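Local atomic coordinates of nicotinamide riboside transporter PnuC (Neisseria mucosa ATCC 25996, PDB entry 4QTN), a protein that probably carries nicotinamide riboside, a vitamin B3 form, across the bacterial inner membrane as a homotrimer. Residues L4-R9 against G60-Y65; G28-V33 against S207-L212; T118-A123 against V232-G237; K122-T127 against I175-E180. All coordinates share one frame; numbering follows the deposited sequence.

In the fold
Contact 2 stands apart as buried, almost wholly apolar packing of two membrane helices, on the probable periplasmic side; like contact 1 it has no hydrogen bond between its segments. Contacts 3 and 4 lie on the opposite side of the chain's centre, in loops and a helix end that are probably cytoplasmic, and are partly buried and largely polar. They share Lys122 and Ala123, so one extended strip, 118-127, meets first the end of helix 208-234 and then the 175-180 loop. Helix 208-234 thus serves contact 2 with its first turn and contact 3 with its last. Contact 1, also partly buried, sets the N-terminal helix 4-12 against the 60-65 turn and touches contact 3 through Lys61 and Thr118.

Contact 1: L4-R9 against G60-Y65; sequences LAWWKR and GKISNY
Trp6 sends its ring out with CG anti to the backbone N (chi1 -174°), while Trp7, with chi1 at -94°, brings its own ring up beside it; CZ3 of Trp6 lies over the centre of one face of the Trp7 ring. The far ends of both indoles reach the turn at 60-65. Trp6 is met at its edge, near the ring plane, by the Ile62 methyl CG2, which stands 3.8 Å from Trp6 CZ2, side chains crossing at about a right angle. Trp7 brings CZ3 to 3.8 Å from CB of Ser63. No hydrogen bond joins the segments. Lys61 NZ comes within 3.4 Å of Arg9 O, but at a poor angle; its ammonium is held instead by the carbonyls of Glu10 and Gly13 and by Thr118 OG1. The Glu10 carboxylate also accepts a hydrogen bond from Ser63 N, so the end of helix 4-12 grips the turn. Gly60, with positive phi, is the C' residue of a Schellman motif ending helix 41-59, and a type I turn from Lys61 to Asn64 leads into helix 64-80, where Asn64 touches the bound nicotinamide riboside: a Schellman-capped turn between transmembrane helices, probably cytoplasmic, packed against the N-terminal helix.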
loop_
_atom_site.group_PDB
_atom_site.type_symbol
_atom_site.label_atom_id
_atom_site.label_comp_id
_atom_site.label_asym_id
_atom_site.label_seq_id
_atom_site.Cartn_x
_atom_site.Cartn_y
_atom_site.Cartn_z
ATOM N N LEU C 4 -0.639 -32.481 -22.939
ATOM C CA LEU C 4 -1.602 -32.384 -21.850
ATOM C C LEU C 4 -0.909 -32.672 -20.539
ATOM O O LEU C 4 -1.134 -31.985 -19.546
ATOM C CB LEU C 4 -2.748 -33.389 -22.057
ATOM C CG LEU C 4 -3.977 -33.383 -21.113
ATOM C CD1 LEU C 4 -3.624 -33.109 -19.650
ATOM C CD2 LEU C 4 -5.069 -32.431 -21.609
ATOM N N ALA C 5 -0.078 -33.711 -20.538
ATOM C CA ALA C 5 0.777 -33.998 -19.397
ATOM C C ALA C 5 1.595 -32.770 -19.074
ATOM O O ALA C 5 1.772 -32.422 -17.911
ATOM C CB ALA C 5 1.683 -35.181 -19.686
ATOM N N TRP C 6 2.064 -32.093 -20.121
ATOM C CA TRP C 6 2.777 -30.844 -19.954
ATOM C C TRP C 6 1.876 -29.778 -19.393
ATOM O O TRP C 6 2.243 -29.081 -18.451
ATOM C CB TRP C 6 3.377 -30.355 -21.269
ATOM C CG TRP C 6 4.236 -29.140 -21.068
ATOM C CD1 TRP C 6 5.522 -29.116 -20.604
ATOM C CD2 TRP C 6 3.854 -27.766 -21.256
ATOM N NE1 TRP C 6 5.975 -27.819 -20.521
ATOM C CE2 TRP C 6 4.974 -26.970 -20.915
ATOM C CE3 TRP C 6 2.684 -27.131 -21.699
ATOM C CZ2 TRP C 6 4.957 -25.577 -20.997
ATOM C CZ3 TRP C 6 2.669 -25.739 -21.779
ATOM C CH2 TRP C 6 3.804 -24.983 -21.437
ATOM N N TRP C 7 0.698 -29.633 -19.983
ATOM C CA TRP C 7 -0.218 -28.605 -19.550
ATOM C C TRP C 7 -0.576 -28.809 -18.098
ATOM O O TRP C 7 -0.834 -27.858 -17.385
ATOM C CB TRP C 7 -1.469 -28.591 -20.414
ATOM C CG TRP C 7 -1.382 -27.623 -21.551
ATOM C CD1 TRP C 7 -1.514 -27.902 -22.887
ATOM C CD2 TRP C 7 -1.130 -26.214 -21.459
ATOM N NE1 TRP C 7 -1.371 -26.752 -23.629
ATOM C CE2 TRP C 7 -1.134 -25.701 -22.779
ATOM C CE3 TRP C 7 -0.917 -25.331 -20.388
ATOM C CZ2 TRP C 7 -0.919 -24.347 -23.057
ATOM C CZ3 TRP C 7 -0.703 -23.982 -20.669
ATOM C CH2 TRP C 7 -0.705 -23.506 -21.993
ATOM N N LYS C 8 -0.543 -30.064 -17.657
ATOM C CA LYS C 8 -0.872 -30.406 -16.274
ATOM C C LYS C 8 0.201 -29.864 -15.331
ATOM O O LYS C 8 -0.108 -29.338 -14.275
ATOM C CB LYS C 8 -1.039 -31.934 -16.108
ATOM C CG LYS C 8 -1.834 -32.372 -14.871
ATOM C CD LYS C 8 -0.931 -32.570 -13.642
ATOM C CE LYS C 8 -1.740 -32.667 -12.340
ATOM N NZ LYS C 8 -0.924 -32.468 -11.096
ATOM N N ARG C 9 1.457 -29.962 -15.752
ATOM C CA ARG C 9 2.600 -29.440 -14.987
ATOM C C ARG C 9 2.582 -27.916 -14.849
ATOM O O ARG C 9 2.645 -27.366 -13.729
ATOM C CB ARG C 9 3.899 -29.849 -15.660
ATOM C CG ARG C 9 4.445 -31.168 -15.198
ATOM C CD ARG C 9 5.805 -31.387 -15.792
ATOM N NE ARG C 9 6.555 -32.322 -14.996
ATOM C CZ ARG C 9 7.669 -32.025 -14.335
ATOM N NH1 ARG C 9 8.200 -30.801 -14.397
ATOM N NH2 ARG C 9 8.273 -32.967 -13.631
ATOM N N GLY C 60 7.682 -17.215 -12.819
ATOM C CA GLY C 60 8.672 -17.458 -13.845
ATOM C C GLY C 60 8.260 -18.588 -14.757
ATOM O O GLY C 60 9.102 -19.179 -15.410
ATOM N N LYS C 61 6.955 -18.897 -14.782
ATOM C CA LYS C 61 6.395 -19.939 -15.673
ATOM C C LYS C 61 6.216 -19.440 -17.106
ATOM O O LYS C 61 5.779 -18.303 -17.331
ATOM C CB LYS C 61 5.056 -20.423 -15.145
ATOM C CG LYS C 61 5.147 -21.146 -13.827
ATOM C CD LYS C 61 3.896 -21.956 -13.558
ATOM C CE LYS C 61 4.131 -22.929 -12.420
ATOM N NZ LYS C 61 3.773 -24.325 -12.807
ATOM N N ILE C 62 6.503 -20.311 -18.071
ATOM C CA ILE C 62 6.546 -19.917 -19.492
ATOM C C ILE C 62 5.172 -19.727 -20.115
ATOM O O ILE C 62 5.020 -18.981 -21.097
ATOM C CB ILE C 62 7.325 -20.929 -20.339
ATOM C CG1 ILE C 62 7.426 -20.432 -21.777
ATOM C CG2 ILE C 62 6.667 -22.308 -20.270
ATOM C CD1 ILE C 62 8.811 -20.525 -22.345
ATOM N N SER C 63 4.179 -20.416 -19.554
ATOM C CA SER C 63 2.809 -20.376 -20.066
ATOM C C SER C 63 2.099 -19.115 -19.682
ATOM O O SER C 63 0.905 -19.016 -19.867
ATOM C CB SER C 63 2.004 -21.548 -19.533
ATOM O OG SER C 63 1.730 -21.365 -18.152
ATOM N N ASN C 64 2.821 -18.171 -19.094
ATOM C CA ASN C 64 2.278 -16.845 -18.876
ATOM C C ASN C 64 1.907 -16.209 -20.202
ATOM O O ASN C 64 0.906 -15.512 -20.296
ATOM C CB ASN C 64 3.269 -15.951 -18.101
ATOM C CG ASN C 64 4.144 -15.109 -19.019
ATOM O OD1 ASN C 64 3.751 -14.012 -19.451
ATOM N ND2 ASN C 64 5.343 -15.610 -19.312
ATOM N N TYR C 65 2.685 -16.510 -21.242
ATOM C CA TYR C 65 2.598 -15.777 -22.507
ATOM C C TYR C 65 1.300 -16.001 -23.273
ATOM O O TYR C 65 0.770 -15.067 -23.892
ATOM C CB TYR C 65 3.798 -16.068 -23.392
ATOM C CG TYR C 65 5.065 -15.406 -22.915
ATOM C CD1 TYR C 65 5.181 -14.022 -22.888
ATOM C CD2 TYR C 65 6.148 -16.167 -22.493
ATOM C CE1 TYR C 65 6.339 -13.416 -22.453
ATOM C CE2 TYR C 65 7.313 -15.570 -22.062
ATOM C CZ TYR C 65 7.407 -14.196 -22.043
ATOM O OH TYR C 65 8.571 -13.597 -21.600
#

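Contact 2: G28-V33 against S207-L212; sequences GIQAVV and SLPLLL
Val33 and Leu212 point at each other's helices and have the largest buried areas where helix 17-34 meets the first turn of helix 208-234. The two short segments run nearly antiparallel, 163° apart, with axes 10.3 Å from one another at closest approach. Val33 divides its two methyls: CG2 meets Leu208 CD2 at 3.7 Å, the side chains crossing obliquely, while CG1 reaches across at about a right angle to CG of the Pro209 ring, 4.0 Å away. One turn earlier, Ile29 presents its CG2 branch, anti to the backbone N, to the Leu212 methyl CD1; the distance between Ile29 CG2 and Leu212 CD1 is 3.6 Å, and again the side chains cross at about a right angle. CG1 of Ile29 lies anti to the carbonyl carbon and leads CD1 away from Leu212. Gln30 is the polar member. Bent at chi2 (42°), its chain turns the amide across Pro209, and OE1 comes to 3.4 Å from Pro209 CB. Ala47, Val48 and Ile51 also touch Gln30, so its side chain packs on helix 41-59 as well. A second subunit closes on helix 17-34, its Val166 packing on Ile29 and its Val162 on Val33. With no hydrogen bond or ion pair between the two segments, the fit of branched methyls and a proline ring joins them, and the glutamine amide adds contact rather than a polar link: a van der Waals interface within the membrane-spanning helix bundle.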
loop_
_atom_site.group_PDB
_atom_site.type_symbol
_atom_site.label_atom_id
_atom_site.label_comp_id
_atom_site.label_asym_id
_atom_site.label_seq_id
_atom_site.Cartn_x
_atom_site.Cartn_y
_atom_site.Cartn_z
ATOM N N GLY C 28 -11.506 -15.537 -7.385
ATOM C CA GLY C 28 -12.766 -15.406 -6.652
ATOM C C GLY C 28 -13.368 -14.005 -6.687
ATOM O O GLY C 28 -14.519 -13.837 -7.094
ATOM N N ILE C 29 -12.599 -13.008 -6.234
ATOM C CA ILE C 29 -13.061 -11.611 -6.212
ATOM C C ILE C 29 -13.446 -11.173 -7.619
ATOM O O ILE C 29 -14.347 -10.342 -7.818
ATOM C CB ILE C 29 -11.968 -10.656 -5.660
ATOM C CG1 ILE C 29 -11.458 -11.131 -4.295
ATOM C CG2 ILE C 29 -12.479 -9.223 -5.567
ATOM C CD1 ILE C 29 -12.529 -11.242 -3.231
ATOM N N GLN C 30 -12.766 -11.754 -8.593
ATOM C CA GLN C 30 -13.023 -11.474 -9.982
ATOM C C GLN C 30 -14.327 -12.149 -10.425
ATOM O O GLN C 30 -15.144 -11.534 -11.116
ATOM C CB GLN C 30 -11.833 -11.940 -10.840
ATOM C CG GLN C 30 -11.530 -11.059 -12.042
ATOM C CD GLN C 30 -11.628 -9.576 -11.729
ATOM O OE1 GLN C 30 -12.503 -8.882 -12.255
ATOM N NE2 GLN C 30 -10.730 -9.081 -10.870
ATOM N N ALA C 31 -14.524 -13.401 -9.993
ATOM C CA ALA C 31 -15.769 -14.140 -10.262
ATOM C C ALA C 31 -16.933 -13.453 -9.605
ATOM O O ALA C 31 -17.974 -13.243 -10.229
ATOM C CB ALA C 31 -15.666 -15.572 -9.766
ATOM N N VAL C 32 -16.754 -13.089 -8.339
ATOM C CA VAL C 32 -17.810 -12.449 -7.572
ATOM C C VAL C 32 -18.191 -11.062 -8.134
ATOM O O VAL C 32 -19.369 -10.723 -8.170
ATOM C CB VAL C 32 -17.477 -12.407 -6.064
ATOM C CG1 VAL C 32 -18.423 -11.480 -5.321
ATOM C CG2 VAL C 32 -17.540 -13.810 -5.481
ATOM N N VAL C 33 -17.208 -10.295 -8.629
ATOM C CA VAL C 33 -17.516 -8.998 -9.296
ATOM C C VAL C 33 -18.346 -9.148 -10.586
ATOM O O VAL C 33 -19.173 -8.290 -10.905
ATOM C CB VAL C 33 -16.252 -8.134 -9.541
ATOM C CG1 VAL C 33 -16.126 -7.743 -11.008
ATOM C CG2 VAL C 33 -16.279 -6.895 -8.658
ATOM N N SER C 207 -14.261 0.843 -15.280
ATOM C CA SER C 207 -14.651 -0.555 -15.169
ATOM C C SER C 207 -14.035 -1.218 -13.955
ATOM O O SER C 207 -12.822 -1.243 -13.793
ATOM C CB SER C 207 -14.346 -1.339 -16.460
ATOM O OG SER C 207 -13.030 -1.861 -16.463
ATOM N N LEU C 208 -14.887 -1.766 -13.101
ATOM C CA LEU C 208 -14.426 -2.368 -11.862
ATOM C C LEU C 208 -13.532 -3.599 -12.037
ATOM O O LEU C 208 -12.552 -3.734 -11.319
ATOM C CB LEU C 208 -15.579 -2.676 -10.923
ATOM C CG LEU C 208 -15.227 -2.354 -9.477
ATOM C CD1 LEU C 208 -15.379 -0.855 -9.215
ATOM C CD2 LEU C 208 -16.076 -3.167 -8.514
ATOM N N PRO C 209 -13.850 -4.491 -13.011
ATOM C CA PRO C 209 -12.988 -5.665 -13.119
ATOM C C PRO C 209 -11.514 -5.304 -13.362
ATOM O O PRO C 209 -10.620 -5.986 -12.854
ATOM C CB PRO C 209 -13.562 -6.421 -14.321
ATOM C CG PRO C 209 -14.968 -5.955 -14.433
ATOM C CD PRO C 209 -14.955 -4.525 -13.990
ATOM N N LEU C 210 -11.263 -4.227 -14.104
ATOM C CA LEU C 210 -9.888 -3.883 -14.467
ATOM C C LEU C 210 -9.195 -2.946 -13.468
ATOM O O LEU C 210 -7.990 -3.072 -13.233
ATOM C CB LEU C 210 -9.804 -3.345 -15.899
ATOM C CG LEU C 210 -10.234 -4.313 -17.011
ATOM C CD1 LEU C 210 -9.853 -3.776 -18.380
ATOM C CD2 LEU C 210 -9.647 -5.702 -16.799
ATOM N N LEU C 211 -9.952 -2.020 -12.876
ATOM C CA LEU C 211 -9.444 -1.247 -11.751
ATOM C C LEU C 211 -9.094 -2.184 -10.610
ATOM O O LEU C 211 -8.046 -2.037 -9.982
ATOM C CB LEU C 211 -10.461 -0.201 -11.288
ATOM C CG LEU C 211 -10.141 0.565 -9.992
ATOM C CD1 LEU C 211 -8.702 1.087 -9.958
ATOM C CD2 LEU C 211 -11.127 1.700 -9.801
ATOM N N LEU C 212 -9.963 -3.163 -10.348
ATOM C CA LEU C 212 -9.662 -4.166 -9.334
ATOM C C LEU C 212 -8.477 -5.012 -9.742
ATOM O O LEU C 212 -7.621 -5.329 -8.916
ATOM C CB LEU C 212 -10.871 -5.051 -9.023
ATOM C CG LEU C 212 -11.487 -4.858 -7.630
ATOM C CD1 LEU C 212 -12.338 -6.056 -7.276
ATOM C CD2 LEU C 212 -10.437 -4.641 -6.552
#

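Contact 3: T118-A123 against V232-G237; sequences TEEVKA and VKRHSG
The 118-123 segment runs extended past the last turn of helix 208-234 and the tail beyond it, the backbones coming nearest at Ala123 and Val232, whose CA atoms are 4.7 Å apart. Here Ala123 CB touches the Val232 methyl CG2 at 3.6 Å, and the same methyl lies 3.5 Å from Ala123 O. Farther out the contact turns polar. Glu120, bent at chi2, directs its carboxylate to Arg234, whose chain bends at chi3 (76°) to bring NH1 round. OE1 of Glu120 sits at the guanidinium edge, 3.5 Å from Arg234 NH1, in a salt bridge whose hydrogen bond is weak; the carboxylate and guanidinium planes are 83° apart. The His235 side chain, with CG anti to the carbonyl carbon, points back at the loop and has the largest buried area; its ring is met at the edge by Glu120 OE1, and Lys122 CG comes close to another part. Lys122 crosses it at about a right angle before its amine leads away. Trp228 and Leu231 of helix 208-234 also pack on Ala123, while a backbone hydrogen bond ties Val121 to Gly60. The loop thereby sits between the probably cytoplasmic end of helix 208-234 and the link from helix 41-59 to 64-80.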
loop_
_atom_site.group_PDB
_atom_site.type_symbol
_atom_site.label_atom_id
_atom_site.label_comp_id
_atom_site.label_asym_id
_atom_site.label_seq_id
_atom_site.Cartn_x
_atom_site.Cartn_y
_atom_site.Cartn_z
ATOM N N THR C 118 7.655 -28.458 -12.231
ATOM C CA THR C 118 7.456 -27.483 -13.300
ATOM C C THR C 118 8.823 -26.932 -13.770
ATOM O O THR C 118 9.873 -27.387 -13.318
ATOM C CB THR C 118 6.511 -26.336 -12.855
ATOM O OG1 THR C 118 6.006 -25.649 -14.008
ATOM C CG2 THR C 118 7.235 -25.333 -11.900
ATOM N N GLU C 119 8.800 -25.985 -14.693
ATOM C CA GLU C 119 10.016 -25.380 -15.168
ATOM C C GLU C 119 9.958 -23.882 -14.927
ATOM O O GLU C 119 8.957 -23.255 -15.240
ATOM C CB GLU C 119 10.218 -25.701 -16.648
ATOM C CG GLU C 119 10.368 -27.206 -16.943
ATOM C CD GLU C 119 9.248 -27.778 -17.838
ATOM O OE1 GLU C 119 9.039 -27.241 -18.956
ATOM O OE2 GLU C 119 8.605 -28.793 -17.440
ATOM N N GLU C 120 10.994 -23.338 -14.270
ATOM C CA GLU C 120 11.126 -21.873 -14.045
ATOM C C GLU C 120 12.235 -21.278 -14.900
ATOM O O GLU C 120 13.321 -21.852 -14.998
ATOM C CB GLU C 120 11.379 -21.527 -12.552
ATOM C CG GLU C 120 11.794 -22.703 -11.666
ATOM C CD GLU C 120 12.794 -22.330 -10.560
ATOM O OE1 GLU C 120 13.931 -21.952 -10.895
ATOM O OE2 GLU C 120 12.462 -22.479 -9.353
ATOM N N VAL C 121 11.951 -20.120 -15.506
ATOM C CA VAL C 121 12.941 -19.322 -16.267
ATOM C C VAL C 121 14.151 -18.953 -15.403
ATOM O O VAL C 121 14.042 -18.863 -14.171
ATOM C CB VAL C 121 12.296 -18.024 -16.836
ATOM C CG1 VAL C 121 12.275 -16.918 -15.790
ATOM C CG2 VAL C 121 13.003 -17.567 -18.099
ATOM N N LYS C 122 15.304 -18.768 -16.047
ATOM C CA LYS C 122 16.531 -18.437 -15.335
ATOM C C LYS C 122 16.643 -16.933 -15.186
ATOM O O LYS C 122 16.749 -16.224 -16.153
ATOM C CB LYS C 122 17.754 -19.026 -16.052
ATOM C CG LYS C 122 17.943 -20.532 -15.821
ATOM C CD LYS C 122 19.234 -21.070 -16.454
ATOM C CE LYS C 122 19.079 -21.325 -17.955
ATOM N NZ LYS C 122 20.388 -21.504 -18.658
ATOM N N ALA C 123 16.555 -16.454 -13.956
ATOM C CA ALA C 123 16.448 -15.023 -13.700
ATOM C C ALA C 123 17.823 -14.402 -13.521
ATOM O O ALA C 123 18.692 -15.006 -12.911
ATOM C CB ALA C 123 15.584 -14.774 -12.472
ATOM N N VAL C 232 16.733 -15.532 -8.893
ATOM C CA VAL C 232 18.060 -15.064 -9.290
ATOM C C VAL C 232 19.165 -15.782 -8.516
ATOM O O VAL C 232 20.217 -16.042 -9.059
ATOM C CB VAL C 232 18.203 -13.519 -9.134
ATOM C CG1 VAL C 232 19.643 -13.126 -8.853
ATOM C CG2 VAL C 232 17.691 -12.807 -10.378
ATOM N N LYS C 233 18.916 -16.100 -7.246
ATOM C CA LYS C 233 19.872 -16.877 -6.478
ATOM C C LYS C 233 19.957 -18.309 -6.951
ATOM O O LYS C 233 21.035 -18.846 -7.055
ATOM C CB LYS C 233 19.560 -16.838 -4.988
ATOM C CG LYS C 233 20.380 -15.822 -4.207
ATOM C CD LYS C 233 19.878 -15.674 -2.768
ATOM C CE LYS C 233 19.811 -14.207 -2.334
ATOM N NZ LYS C 233 18.434 -13.809 -1.897
ATOM N N ARG C 234 18.825 -18.932 -7.254
ATOM C CA ARG C 234 18.844 -20.339 -7.668
ATOM C C ARG C 234 19.800 -20.545 -8.847
ATOM O O ARG C 234 20.194 -21.674 -9.139
ATOM C CB ARG C 234 17.425 -20.873 -8.001
ATOM C CG ARG C 234 16.474 -21.018 -6.796
ATOM C CD ARG C 234 15.439 -22.130 -7.009
ATOM N NE ARG C 234 16.055 -23.451 -6.819
ATOM C CZ ARG C 234 16.373 -24.285 -7.809
ATOM N NH1 ARG C 234 16.080 -23.962 -9.068
ATOM N NH2 ARG C 234 16.974 -25.450 -7.539
ATOM N N HIS C 235 20.216 -19.447 -9.481
ATOM C CA HIS C 235 21.030 -19.533 -10.698
ATOM C C HIS C 235 22.175 -18.514 -10.765
ATOM O O HIS C 235 22.150 -17.580 -11.575
ATOM C CB HIS C 235 20.119 -19.449 -11.896
ATOM C CG HIS C 235 18.875 -20.254 -11.730
ATOM N ND1 HIS C 235 17.749 -20.069 -12.499
ATOM C CD2 HIS C 235 18.573 -21.242 -10.854
ATOM C CE1 HIS C 235 16.815 -20.922 -12.116
ATOM N NE2 HIS C 235 17.289 -21.640 -11.114
ATOM N N SER C 236 23.185 -18.720 -9.911
ATOM C CA SER C 236 24.177 -17.689 -9.607
ATOM C C SER C 236 25.355 -18.219 -8.794
ATOM O O SER C 236 25.489 -19.432 -8.557
ATOM C CB SER C 236 23.527 -16.530 -8.837
ATOM O OG SER C 236 22.377 -16.046 -9.496
ATOM N N GLY C 237 26.150 -17.275 -8.293
ATOM C CA GLY C 237 27.478 -17.535 -7.755
ATOM C C GLY C 237 27.653 -18.648 -6.743
ATOM O O GLY C 237 28.610 -19.417 -6.828
#

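Contact 4: K122-T127 against I175-E180; sequences KAKALT and ILRYRE
Lys124 has the largest buried area of the contact, followed by Arg177, with Leu126 and Tyr178 close behind. Both backbone polar atoms of Lys124 are held by the 175-180 segment: its N gives a hydrogen bond to Arg177 O (2.7 Å, 165° at the hydrogen), and its O takes one from Arg179 N at 2.8 Å, both nearly along the carbonyl axes. Its side chain, bent at chi3, lays CE over one face of the Arg177 guanidinium. That brings Lys124 NZ to 3.8 Å from Arg177 NH1, a closeness of like charges that probably costs some energy. Arg177, kinked at chi2 and chi3, also turns NE back for a weak bond to Lys122 O. Leu126 puts CD2 over a face of the Tyr178 ring, 3.5 Å from its centroid, in a CH-pi contact. Its N is held by Glu180 OE1 at 3.1 Å, the donor approaching from above the carboxylate plane; Leu126 O bonds to His17 of a third subunit. Arg177, with positive phi, closes helix 158-175 in a Schellman motif, and Thr127 is the N-cap of helix 128-147. The result is a single beta bridge, Lys124 with Tyr178, between two interhelical connections, probably cytoplasmic, of a mainly helical transporter.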
loop_
_atom_site.group_PDB
_atom_site.type_symbol
_atom_site.label_atom_id
_atom_site.label_comp_id
_atom_site.label_asym_id
_atom_site.label_seq_id
_atom_site.Cartn_x
_atom_site.Cartn_y
_atom_site.Cartn_z
ATOM N N LYS C 122 15.304 -18.768 -16.047
ATOM C CA LYS C 122 16.531 -18.437 -15.335
ATOM C C LYS C 122 16.643 -16.933 -15.186
ATOM O O LYS C 122 16.749 -16.224 -16.153
ATOM C CB LYS C 122 17.754 -19.026 -16.052
ATOM C CG LYS C 122 17.943 -20.532 -15.821
ATOM C CD LYS C 122 19.234 -21.070 -16.454
ATOM C CE LYS C 122 19.079 -21.325 -17.955
ATOM N NZ LYS C 122 20.388 -21.504 -18.658
ATOM N N ALA C 123 16.555 -16.454 -13.956
ATOM C CA ALA C 123 16.448 -15.023 -13.700
ATOM C C ALA C 123 17.823 -14.402 -13.521
ATOM O O ALA C 123 18.692 -15.006 -12.911
ATOM C CB ALA C 123 15.584 -14.774 -12.472
ATOM N N LYS C 124 18.015 -13.204 -14.076
ATOM C CA LYS C 124 19.304 -12.496 -13.999
ATOM C C LYS C 124 19.150 -11.185 -13.234
ATOM O O LYS C 124 18.047 -10.654 -13.125
ATOM C CB LYS C 124 19.877 -12.222 -15.408
ATOM C CG LYS C 124 20.112 -13.467 -16.242
ATOM C CD LYS C 124 20.897 -13.176 -17.515
ATOM C CE LYS C 124 20.080 -12.368 -18.523
ATOM N NZ LYS C 124 20.708 -12.370 -19.875
ATOM N N ALA C 125 20.269 -10.664 -12.723
ATOM C CA ALA C 125 20.272 -9.421 -11.949
ATOM C C ALA C 125 21.216 -8.396 -12.555
ATOM O O ALA C 125 22.421 -8.618 -12.599
ATOM C CB ALA C 125 20.662 -9.698 -10.506
ATOM N N LEU C 126 20.655 -7.266 -13.007
ATOM C CA LEU C 126 21.436 -6.081 -13.404
ATOM C C LEU C 126 22.261 -5.547 -12.248
ATOM O O LEU C 126 21.856 -5.680 -11.081
ATOM C CB LEU C 126 20.513 -4.963 -13.878
ATOM C CG LEU C 126 19.632 -5.170 -15.103
ATOM C CD1 LEU C 126 18.797 -3.929 -15.279
ATOM C CD2 LEU C 126 20.428 -5.468 -16.370
ATOM N N THR C 127 23.401 -4.912 -12.564
ATOM C CA THR C 127 24.170 -4.170 -11.545
ATOM C C THR C 127 23.804 -2.696 -11.573
ATOM O O THR C 127 23.053 -2.255 -12.443
ATOM C CB THR C 127 25.685 -4.327 -11.707
ATOM O OG1 THR C 127 26.148 -3.452 -12.738
ATOM C CG2 THR C 127 26.039 -5.755 -12.046
ATOM N N ILE C 175 11.088 -9.680 -20.698
ATOM C CA ILE C 175 11.463 -10.651 -21.739
ATOM C C ILE C 175 12.946 -11.005 -21.662
ATOM O O ILE C 175 13.318 -12.159 -21.838
ATOM C CB ILE C 175 11.100 -10.195 -23.175
ATOM C CG1 ILE C 175 11.611 -8.786 -23.462
ATOM C CG2 ILE C 175 9.602 -10.291 -23.405
ATOM C CD1 ILE C 175 11.519 -8.402 -24.917
ATOM N N LEU C 176 13.783 -10.008 -21.353
ATOM C CA LEU C 176 15.231 -10.227 -21.132
ATOM C C LEU C 176 15.609 -10.970 -19.816
ATOM O O LEU C 176 16.792 -11.148 -19.540
ATOM C CB LEU C 176 15.994 -8.904 -21.203
ATOM C CG LEU C 176 16.387 -8.311 -22.563
ATOM C CD1 LEU C 176 17.679 -7.526 -22.402
ATOM C CD2 LEU C 176 16.531 -9.368 -23.657
ATOM N N ARG C 177 14.604 -11.345 -19.003
ATOM C CA ARG C 177 14.804 -12.170 -17.780
ATOM C C ARG C 177 15.496 -11.468 -16.580
ATOM O O ARG C 177 16.171 -12.118 -15.791
ATOM C CB ARG C 177 15.534 -13.469 -18.121
ATOM C CG ARG C 177 14.699 -14.452 -18.904
ATOM C CD ARG C 177 15.505 -15.154 -19.985
ATOM N NE ARG C 177 16.797 -15.612 -19.493
ATOM C CZ ARG C 177 17.959 -15.331 -20.069
ATOM N NH1 ARG C 177 17.995 -14.610 -21.197
ATOM N NH2 ARG C 177 19.087 -15.783 -19.528
ATOM N N TYR C 178 15.314 -10.159 -16.438
ATOM C CA TYR C 178 15.971 -9.426 -15.348
ATOM C C TYR C 178 15.040 -9.181 -14.183
ATOM O O TYR C 178 13.878 -8.829 -14.365
ATOM C CB TYR C 178 16.569 -8.103 -15.849
ATOM C CG TYR C 178 17.824 -8.301 -16.676
ATOM C CD1 TYR C 178 19.042 -8.648 -16.070
ATOM C CD2 TYR C 178 17.791 -8.186 -18.056
ATOM C CE1 TYR C 178 20.186 -8.849 -16.822
ATOM C CE2 TYR C 178 18.928 -8.391 -18.821
ATOM C CZ TYR C 178 20.125 -8.719 -18.201
ATOM O OH TYR C 178 21.253 -8.927 -18.966
ATOM N N ARG C 179 15.553 -9.363 -12.976
ATOM C CA ARG C 179 14.747 -9.184 -11.779
ATOM C C ARG C 179 14.368 -7.720 -11.506
ATOM O O ARG C 179 13.454 -7.460 -10.767
ATOM C CB ARG C 179 15.449 -9.764 -10.570
ATOM C CG ARG C 179 15.232 -8.944 -9.324
ATOM C CD ARG C 179 15.686 -9.683 -8.101
ATOM N NE ARG C 179 17.132 -9.667 -7.967
ATOM C CZ ARG C 179 17.836 -8.598 -7.618
ATOM N NH1 ARG C 179 17.227 -7.431 -7.385
ATOM N NH2 ARG C 179 19.155 -8.687 -7.513
ATOM N N GLU C 180 15.082 -6.767 -12.085
ATOM C CA GLU C 180 14.809 -5.353 -11.772
ATOM C C GLU C 180 13.504 -4.850 -12.402
ATOM O O GLU C 180 13.046 -3.745 -12.104
ATOM C CB GLU C 180 15.997 -4.459 -12.148
ATOM C CG GLU C 180 17.177 -4.558 -11.170
ATOM C CD GLU C 180 17.809 -5.951 -11.133
ATOM O OE1 GLU C 180 17.735 -6.658 -12.160
ATOM O OE2 GLU C 180 18.380 -6.333 -10.078
#